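Local coordinates for protein nucleoporin NUP159 (Saccharomyces cerevisiae, PDB 1XIP) that is a nuclear pore component whose N-terminal beta-propeller domain tethers the helicase Dbp5 to the pore for mRNA export, at residues A[176-179]-A[183-186]; A[185-188]-A[193-196]; A[215-220]-A[275-280]; A[249-254]-A[258-263]. All coordinates share one frame; numbering follows the deposited sequence.

Contact 1. Residues A[176-179]-A[183-186]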
# COMPACT_ATOMS: atom_id res chain seq x y z
N ALA A 176 -0.46 1.11 14.32
CA ALA A 176 0.81 1.82 14.46
C ALA A 176 0.74 3.25 13.91
O ALA A 176 0.04 3.53 12.94
CB ALA A 176 1.92 1.04 13.78
N VAL A 177 1.49 4.14 14.53
CA VAL A 177 1.44 5.56 14.19
C VAL A 177 2.88 6.10 14.13
O VAL A 177 3.71 5.80 15.01
CB VAL A 177 0.58 6.31 15.24
CG1 VAL A 177 0.90 7.77 15.29
CG2 VAL A 177 -0.91 6.08 14.98
N LEU A 178 3.19 6.84 13.06
CA LEU A 178 4.44 7.59 12.93
C LEU A 178 4.13 9.07 13.11
O LEU A 178 3.31 9.63 12.37
CB LEU A 178 5.08 7.38 11.56
CG LEU A 178 6.61 7.32 11.43
CD1 LEU A 178 7.05 7.47 9.97
CD2 LEU A 178 7.35 8.33 12.32
N LEU A 179 4.81 9.71 14.06
CA LEU A 179 4.54 11.10 14.39
C LEU A 179 5.51 12.09 13.74
O LEU A 179 6.58 11.70 13.29
CB LEU A 179 4.51 11.29 15.91
CG LEU A 179 3.41 10.52 16.64
CD1 LEU A 179 3.48 10.71 18.15
CD2 LEU A 179 2.06 10.97 16.11
N SER A 183 8.71 10.04 16.23
CA SER A 183 8.53 8.96 17.19
C SER A 183 7.40 8.02 16.77
O SER A 183 6.59 8.35 15.89
CB SER A 183 8.31 9.52 18.61
OG SER A 183 6.97 9.92 18.81
N PHE A 184 7.36 6.85 17.41
CA PHE A 184 6.44 5.79 17.07
C PHE A 184 5.50 5.43 18.21
O PHE A 184 5.85 5.53 19.40
CB PHE A 184 7.22 4.55 16.68
CG PHE A 184 8.00 4.70 15.43
CD1 PHE A 184 7.51 4.19 14.23
CD2 PHE A 184 9.23 5.33 15.43
CE1 PHE A 184 8.23 4.32 13.05
CE2 PHE A 184 9.96 5.47 14.27
CZ PHE A 184 9.47 4.97 13.07
N GLN A 185 4.30 4.98 17.86
CA GLN A 185 3.34 4.52 18.83
C GLN A 185 2.58 3.34 18.30
O GLN A 185 2.27 3.26 17.11
CB GLN A 185 2.39 5.64 19.19
CG GLN A 185 2.89 6.54 20.29
CD GLN A 185 1.90 7.62 20.63
OE1 GLN A 185 0.70 7.43 20.44
NE2 GLN A 185 2.39 8.75 21.10
N SER A 186 2.27 2.41 19.18
CA SER A 186 1.60 1.19 18.81
C SER A 186 0.48 0.93 19.78
O SER A 186 0.63 1.15 20.97
CB SER A 186 2.60 0.04 18.83
OG SER A 186 1.98 -1.17 18.43
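V177 and Q185 form the hydrogen-bonded antiparallel pair at the middle of this hairpin. V177 N donates to Q185 O at 2.8 Å, and Q185 N donates to V177 O at 3.0 Å; both donors lie in the plane of the carbonyl they meet. Nearer the turn, L179 N reaches S183 O at 2.9 Å in a straighter bond, 166° at the hydrogen. The S183 hydroxyl is held by D181 in the turn itself, and L179 CD1 lies beside S183 OG at 3.6 Å. The same methyl touches the amide end of Q185, with L179 CD1 and Q185 NE2 3.7 Å apart.

On the other face of the sheet, L178 and F184 run side by side and point the same way. L178 CD2 sits over one face of the F184 ring, displaced toward its rim, in a CH-pi contact 4.2 Å from the centroid, while L178 CG rests on F184 CE1 at 3.8 Å. F184 CG lies anti to its own carbonyl carbon (chi1 -67°), which lays the ring alongside the leucine. An alanine at L178 would lack the branch over the ring and would probably open a gap there, beside P216 and V219.

The chemistry thus differs between the two faces: L178 and F184 make an oily layer that meets strands 215-221 and 226-232 of the next sheet, whereas on the other face V177 is buried against V165, and the partly exposed L179 and Q185 combine aliphatic surface with a polar amide.

Contact 2. Residues A[185-188]-A[193-196]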
# COMPACT_ATOMS: atom_id res chain seq x y z
N GLN A 185 4.30 4.98 17.86
CA GLN A 185 3.34 4.52 18.83
C GLN A 185 2.58 3.34 18.30
O GLN A 185 2.27 3.26 17.11
CB GLN A 185 2.39 5.64 19.19
CG GLN A 185 2.89 6.54 20.29
CD GLN A 185 1.90 7.62 20.63
OE1 GLN A 185 0.70 7.43 20.44
NE2 GLN A 185 2.39 8.75 21.10
N SER A 186 2.27 2.41 19.18
CA SER A 186 1.60 1.19 18.81
C SER A 186 0.48 0.93 19.78
O SER A 186 0.63 1.15 20.97
CB SER A 186 2.60 0.04 18.83
OG SER A 186 1.98 -1.17 18.43
N PHE A 187 -0.66 0.49 19.27
CA PHE A 187 -1.82 0.25 20.11
C PHE A 187 -2.40 -1.12 19.83
O PHE A 187 -2.38 -1.59 18.70
CB PHE A 187 -2.92 1.27 19.84
CG PHE A 187 -2.48 2.70 19.93
CD1 PHE A 187 -2.84 3.48 21.04
CD2 PHE A 187 -1.77 3.30 18.90
CE1 PHE A 187 -2.46 4.81 21.12
CE2 PHE A 187 -1.38 4.62 18.97
CZ PHE A 187 -1.73 5.38 20.08
N ALA A 188 -2.94 -1.75 20.86
CA ALA A 188 -3.84 -2.87 20.64
C ALA A 188 -5.13 -2.30 20.05
O ALA A 188 -5.63 -1.26 20.52
CB ALA A 188 -4.10 -3.59 21.92
N GLU A 193 -11.72 0.47 19.03
CA GLU A 193 -11.18 0.70 20.36
C GLU A 193 -9.69 0.40 20.41
O GLU A 193 -9.21 -0.51 19.72
CB GLU A 193 -11.93 -0.18 21.38
CG GLU A 193 -12.27 0.52 22.69
CD GLU A 193 -13.60 1.25 22.64
OE1 GLU A 193 -13.91 1.97 23.62
OE2 GLU A 193 -14.33 1.11 21.63
N MSE A 194 -8.96 1.14 21.24
CA MSE A 194 -7.51 1.00 21.30
C MSE A 194 -6.87 1.31 22.65
O MSE A 194 -7.31 2.20 23.37
CB MSE A 194 -6.84 1.85 20.23
CG MSE A 194 -7.25 3.30 20.24
SE MSE A 194 -6.36 4.28 18.82
CE MSE A 194 -5.40 2.86 17.98
N GLU A 195 -5.81 0.56 22.95
CA GLU A 195 -5.06 0.71 24.18
C GLU A 195 -3.57 0.71 23.85
O GLU A 195 -3.07 -0.23 23.22
CB GLU A 195 -5.38 -0.44 25.15
CG GLU A 195 -6.79 -0.41 25.73
CD GLU A 195 -6.85 -0.95 27.15
OE1 GLU A 195 -5.83 -0.89 27.87
OE2 GLU A 195 -7.94 -1.44 27.55
N LYS A 196 -2.86 1.76 24.29
CA LYS A 196 -1.42 1.89 24.08
C LYS A 196 -0.69 0.60 24.44
O LYS A 196 -0.88 0.06 25.52
CB LYS A 196 -0.87 3.05 24.91
CG LYS A 196 -0.63 4.32 24.12
CD LYS A 196 0.82 4.78 24.18
CE LYS A 196 0.94 6.11 24.92
NZ LYS A 196 0.63 7.28 24.04
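A188 N donates to E195 O at 2.8 Å, and A188 O accepts from E195 N at 3.0 Å, so the two residues form a closed antiparallel hydrogen-bonded pair. E195 O also receives a CA-H contact from F187 CA at 3.4 Å.

The side chain of F187 fills the angle between M194 and K196. M194, present as selenomethionine, places SE over one face of the F187 ring, 4.4 Å from its centroid and 17° off the normal, a Met-aromatic contact; its CE methyl presses on F187 CB at 3.5 Å. Chi1 of M194 (54°) sets CG between the backbone N and carbonyl carbon and turns the chain back toward the phenylalanine. The aliphatic stem of K196 meets the ring too, with K196 CG 3.5 Å from F187 CE1, and its ammonium passes near the Q185 amide to a salt bridge with E199. Replacing F187 by an alanine would probably strip the selenium of its aromatic partner and set the lysine stem free to turn.

The short segments run 127° apart in direction, well off antiparallel, in this hairpin of the third and fourth strands of a four-stranded antiparallel propeller blade, with strand 193-200 at its edge.

Contact 3. Residues A[215-220]-A[275-280]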
# COMPACT_ATOMS: atom_id res chain seq x y z
N SER A 215 12.51 13.28 6.70
CA SER A 215 11.20 13.48 7.25
C SER A 215 10.53 12.14 7.48
O SER A 215 10.86 11.15 6.82
CB SER A 215 10.36 14.30 6.28
OG SER A 215 9.94 15.49 6.89
N PRO A 216 9.57 12.10 8.40
CA PRO A 216 8.81 10.87 8.65
C PRO A 216 7.87 10.63 7.47
O PRO A 216 7.03 11.50 7.19
CB PRO A 216 8.03 11.20 9.92
CG PRO A 216 7.87 12.70 9.91
CD PRO A 216 9.11 13.22 9.25
N LEU A 217 8.03 9.50 6.78
CA LEU A 217 7.26 9.26 5.55
C LEU A 217 6.26 8.11 5.68
O LEU A 217 5.14 8.20 5.17
CB LEU A 217 8.18 9.06 4.34
CG LEU A 217 9.20 10.15 3.89
CD1 LEU A 217 10.05 9.68 2.74
CD2 LEU A 217 8.52 11.42 3.50
N SER A 218 6.63 7.04 6.39
CA SER A 218 5.87 5.81 6.29
C SER A 218 6.09 4.78 7.42
O SER A 218 7.22 4.54 7.82
CB SER A 218 6.14 5.18 4.93
OG SER A 218 5.94 3.78 5.01
N VAL A 219 5.00 4.18 7.92
CA VAL A 219 5.08 2.95 8.73
C VAL A 219 4.35 1.81 8.09
O VAL A 219 3.35 2.01 7.38
CB VAL A 219 4.43 3.02 10.13
CG1 VAL A 219 5.44 2.62 11.19
CG2 VAL A 219 3.73 4.34 10.42
N THR A 220 4.82 0.60 8.39
CA THR A 220 4.15 -0.62 8.00
C THR A 220 4.36 -1.63 9.10
O THR A 220 5.48 -1.84 9.53
CB THR A 220 4.76 -1.15 6.70
OG1 THR A 220 4.60 -0.16 5.68
CG2 THR A 220 3.97 -2.33 6.16
N ARG A 275 4.95 11.69 -6.42
CA ARG A 275 4.08 10.80 -5.69
C ARG A 275 4.15 11.11 -4.23
O ARG A 275 5.21 11.47 -3.72
CB ARG A 275 4.48 9.36 -5.93
CG ARG A 275 4.17 8.90 -7.32
CD ARG A 275 2.69 8.81 -7.57
NE ARG A 275 2.33 7.41 -7.70
CZ ARG A 275 1.66 6.71 -6.81
NH1 ARG A 275 1.22 7.27 -5.69
NH2 ARG A 275 1.41 5.46 -7.04
N PHE A 276 3.01 11.00 -3.57
CA PHE A 276 2.94 10.97 -2.13
C PHE A 276 3.51 9.63 -1.66
O PHE A 276 3.15 8.59 -2.19
CB PHE A 276 1.50 11.13 -1.68
CG PHE A 276 1.34 11.29 -0.20
CD1 PHE A 276 1.45 12.54 0.39
CD2 PHE A 276 1.08 10.18 0.60
CE1 PHE A 276 1.31 12.68 1.78
CE2 PHE A 276 0.94 10.31 1.98
CZ PHE A 276 1.05 11.56 2.58
N PRO A 277 4.43 9.67 -0.70
CA PRO A 277 5.04 8.47 -0.10
C PRO A 277 4.07 7.49 0.51
O PRO A 277 3.34 7.85 1.42
CB PRO A 277 5.91 9.04 0.99
CG PRO A 277 6.34 10.34 0.41
CD PRO A 277 5.03 10.90 -0.16
N TYR A 278 4.07 6.25 0.01
CA TYR A 278 3.23 5.20 0.56
C TYR A 278 3.83 3.83 0.25
O TYR A 278 4.33 3.60 -0.85
CB TYR A 278 1.78 5.31 0.06
CG TYR A 278 0.90 4.18 0.54
CD1 TYR A 278 0.49 4.11 1.87
CD2 TYR A 278 0.50 3.17 -0.34
CE1 TYR A 278 -0.28 3.05 2.32
CE2 TYR A 278 -0.26 2.10 0.09
CZ TYR A 278 -0.65 2.04 1.42
OH TYR A 278 -1.42 0.98 1.86
N MSE A 279 3.78 2.95 1.23
CA MSE A 279 4.34 1.62 1.11
C MSE A 279 3.22 0.61 0.92
O MSE A 279 2.37 0.48 1.80
CB MSE A 279 5.15 1.28 2.37
CG MSE A 279 5.88 -0.06 2.33
SE MSE A 279 7.39 -0.08 1.05
CE MSE A 279 8.44 1.39 1.77
N TYR A 280 3.21 -0.08 -0.22
CA TYR A 280 2.24 -1.14 -0.52
C TYR A 280 2.65 -2.46 0.14
O TYR A 280 3.81 -2.84 0.05
CB TYR A 280 2.07 -1.30 -2.03
CG TYR A 280 1.50 -0.06 -2.68
CD1 TYR A 280 0.12 0.12 -2.78
CD2 TYR A 280 2.33 0.96 -3.12
CE1 TYR A 280 -0.40 1.26 -3.34
CE2 TYR A 280 1.82 2.10 -3.66
CZ TYR A 280 0.45 2.26 -3.77
OH TYR A 280 -0.07 3.41 -4.34
O HOH W 1 1.95 0.30 4.60
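L217 and P277 make the apolar end of this contact, where L217 CD2 lies 3.9 Å from P277 CG and L217 CB is 4.0 Å from P277 CB. L217 CG is anti to its carbonyl carbon (chi1 -59°), which brings CD2 to the proline's CG, the two side chains crossing at a slant.

Farther along, the fit involves hydroxyls and a methylene chain. M279, a selenomethionine, brings its CB to 3.7 Å from S218 OG and its CG to 3.6 Å from T220 OG1, crossing the threonine at about a right angle. These are van der Waals contacts between oxygen and carbon, and only 224 Å² is buried between the segments in all.

The looser part is the backbone, where even the nearest CA atoms, those of L217 and P277, stand 6.1 Å apart. At the T220 and M279 end a single bound water bridges the two segments: it donates to M279 O at 2.8 Å and is hydrogen-bonded to T220 OG1 at 2.9 Å, joining them where direct polar pairing is lacking.

L217 and S218 both face V230 on strand 226-232 in a classic beta bulge, with L217 beside P277. V219 turns away, toward L178 of strand 174-179. M279 also reaches M248 of strand 246-254, and Y280 packs on strand 337-343. Near the centre of the chain, strands 215-221 and 279-284 thus meet as border strands of two different propeller sheets, with the loop through P277 leading into the second.

Contact 4. Residues A[249-254]-A[258-263]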
# COMPACT_ATOMS: atom_id res chain seq x y z
N TYR A 249 14.16 1.58 7.53
CA TYR A 249 14.57 0.91 8.75
C TYR A 249 13.57 -0.16 9.14
O TYR A 249 12.36 0.06 9.10
CB TYR A 249 14.73 1.92 9.88
CG TYR A 249 15.88 2.87 9.67
CD1 TYR A 249 17.14 2.60 10.18
CD2 TYR A 249 15.70 4.05 8.96
CE1 TYR A 249 18.18 3.49 9.99
CE2 TYR A 249 16.73 4.92 8.76
CZ TYR A 249 17.96 4.65 9.28
OH TYR A 249 18.99 5.56 9.07
N ILE A 250 14.08 -1.32 9.52
CA ILE A 250 13.29 -2.33 10.17
C ILE A 250 13.41 -2.14 11.68
O ILE A 250 14.51 -2.12 12.23
CB ILE A 250 13.77 -3.72 9.76
CG1 ILE A 250 13.77 -3.87 8.22
CG2 ILE A 250 12.97 -4.80 10.48
CD1 ILE A 250 12.41 -4.17 7.61
N ILE A 251 12.29 -1.97 12.35
CA ILE A 251 12.27 -1.83 13.79
C ILE A 251 11.69 -3.10 14.38
O ILE A 251 10.53 -3.43 14.13
CB ILE A 251 11.44 -0.62 14.19
CG1 ILE A 251 12.06 0.66 13.64
CG2 ILE A 251 11.30 -0.54 15.71
CD1 ILE A 251 11.03 1.70 13.19
N LYS A 252 12.52 -3.84 15.13
CA LYS A 252 12.06 -4.99 15.91
C LYS A 252 12.02 -4.54 17.34
O LYS A 252 13.02 -4.04 17.87
CB LYS A 252 13.02 -6.19 15.77
CG LYS A 252 13.40 -6.54 14.32
CD LYS A 252 13.89 -7.99 14.19
CE LYS A 252 14.22 -8.33 12.73
NZ LYS A 252 15.21 -9.45 12.56
N HIS A 253 10.85 -4.68 17.97
CA HIS A 253 10.67 -4.26 19.35
C HIS A 253 10.66 -5.45 20.31
O HIS A 253 9.65 -6.14 20.44
CB HIS A 253 9.40 -3.44 19.50
CG HIS A 253 9.12 -3.03 20.91
ND1 HIS A 253 8.13 -3.61 21.67
CD2 HIS A 253 9.72 -2.11 21.70
CE1 HIS A 253 8.12 -3.05 22.87
NE2 HIS A 253 9.08 -2.14 22.92
N ILE A 254 11.80 -5.67 20.97
CA ILE A 254 11.94 -6.74 21.97
C ILE A 254 11.97 -6.13 23.37
O ILE A 254 12.89 -5.36 23.70
CB ILE A 254 13.23 -7.60 21.73
CG1 ILE A 254 13.35 -8.04 20.25
CG2 ILE A 254 13.25 -8.82 22.65
CD1 ILE A 254 14.65 -7.57 19.55
N ALA A 258 13.13 -0.85 21.32
CA ALA A 258 13.12 -0.99 19.88
C ALA A 258 14.55 -0.98 19.34
O ALA A 258 15.38 -0.21 19.81
CB ALA A 258 12.31 0.12 19.26
N SER A 259 14.84 -1.84 18.37
CA SER A 259 16.08 -1.75 17.62
C SER A 259 15.78 -1.32 16.18
O SER A 259 14.84 -1.82 15.57
CB SER A 259 16.85 -3.07 17.64
OG SER A 259 16.06 -4.12 18.14
N PHE A 260 16.57 -0.40 15.66
CA PHE A 260 16.43 0.00 14.28
C PHE A 260 17.56 -0.62 13.50
O PHE A 260 18.65 -0.82 14.03
CB PHE A 260 16.53 1.52 14.18
CG PHE A 260 15.35 2.24 14.75
CD1 PHE A 260 14.66 3.16 13.97
CD2 PHE A 260 14.95 2.04 16.06
CE1 PHE A 260 13.57 3.86 14.48
CE2 PHE A 260 13.86 2.73 16.57
CZ PHE A 260 13.17 3.65 15.78
N GLN A 261 17.31 -0.95 12.23
CA GLN A 261 18.34 -1.50 11.35
C GLN A 261 18.06 -1.06 9.93
O GLN A 261 16.93 -1.20 9.46
CB GLN A 261 18.30 -3.03 11.40
CG GLN A 261 18.80 -3.68 12.70
CD GLN A 261 18.54 -5.18 12.70
OE1 GLN A 261 17.42 -5.61 12.97
NE2 GLN A 261 19.56 -5.97 12.38
N GLU A 262 19.09 -0.57 9.23
CA GLU A 262 18.95 -0.06 7.87
C GLU A 262 18.81 -1.16 6.84
O GLU A 262 19.42 -2.21 6.99
CB GLU A 262 20.15 0.78 7.47
CG GLU A 262 20.03 2.24 7.84
CD GLU A 262 20.35 3.18 6.68
OE1 GLU A 262 20.93 4.26 6.95
OE2 GLU A 262 20.01 2.87 5.52
N THR A 263 18.00 -0.91 5.81
CA THR A 263 18.12 -1.62 4.53
C THR A 263 18.33 -0.65 3.40
O THR A 263 17.79 0.46 3.40
CB THR A 263 16.88 -2.42 4.14
OG1 THR A 263 15.87 -2.30 5.15
CG2 THR A 263 17.21 -3.90 4.04
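I251 lays its CG1 almost over the centre of the F260 ring, a CH-pi contact 3.6 Å from the centroid and 10° off the normal. Its CD1 continues across the same ring, and on the other branch I251 CG2 meets A258 CB at 3.7 Å. H253 touches A258 N with the edge of its imidazole, CD2 foremost.

Backbone bonds between K252 and S259 hold the strands together beneath these side chains. K252 O is gripped twice by S259, through N at 2.9 Å and OG at 3.1 Å, from opposite faces of the carbonyl plane. S259 OG nearly eclipses its own backbone N (chi1 12°), which lets both donors reach one oxygen. K252 N donates to S259 O at 3.1 Å, and I250 N to Q261 O at 2.9 Å.

Beyond this shell, F260 packs on P203 and L206, I251 on F200, and H253 stacks with F198. E262 is held by a salt bridge to K247, while S4 of strand 4-5, which runs parallel to 257-263, pairs with the backbone of A258 and F260.

This antiparallel beta hairpin of a propeller sheet therefore puts a hydrocarbon-rich face, I251 with A258 and F260, against the neighbouring sheet, and on the other face spends the S259 hydroxyl internally on a carbonyl already bonded by an amide.

Overall arrangement
Contacts 1 and 2 are successive hairpins of one four-stranded blade; they share Q185 and S186 on strand 184-190, with centres about 10 Å apart. Contact 4 is a hairpin of the next sheet, about 14 Å from contact 1, and F184 joins the two by touching I251 and F260. Contact 3 lies about 13 Å from contact 1, where L178 and F184 meet V219, and ties the edge strand 215-221 of contact 4's sheet to strand 279-284. Along the chain contacts 1 and 2 come first; strand 215-221 then opens contact 3, contact 4 follows, and residues 275-280 complete contact 3. Together they comprise hairpins within two blades, their mutual packing, and one junction to the following sheet of the Dbp5-tethering propeller.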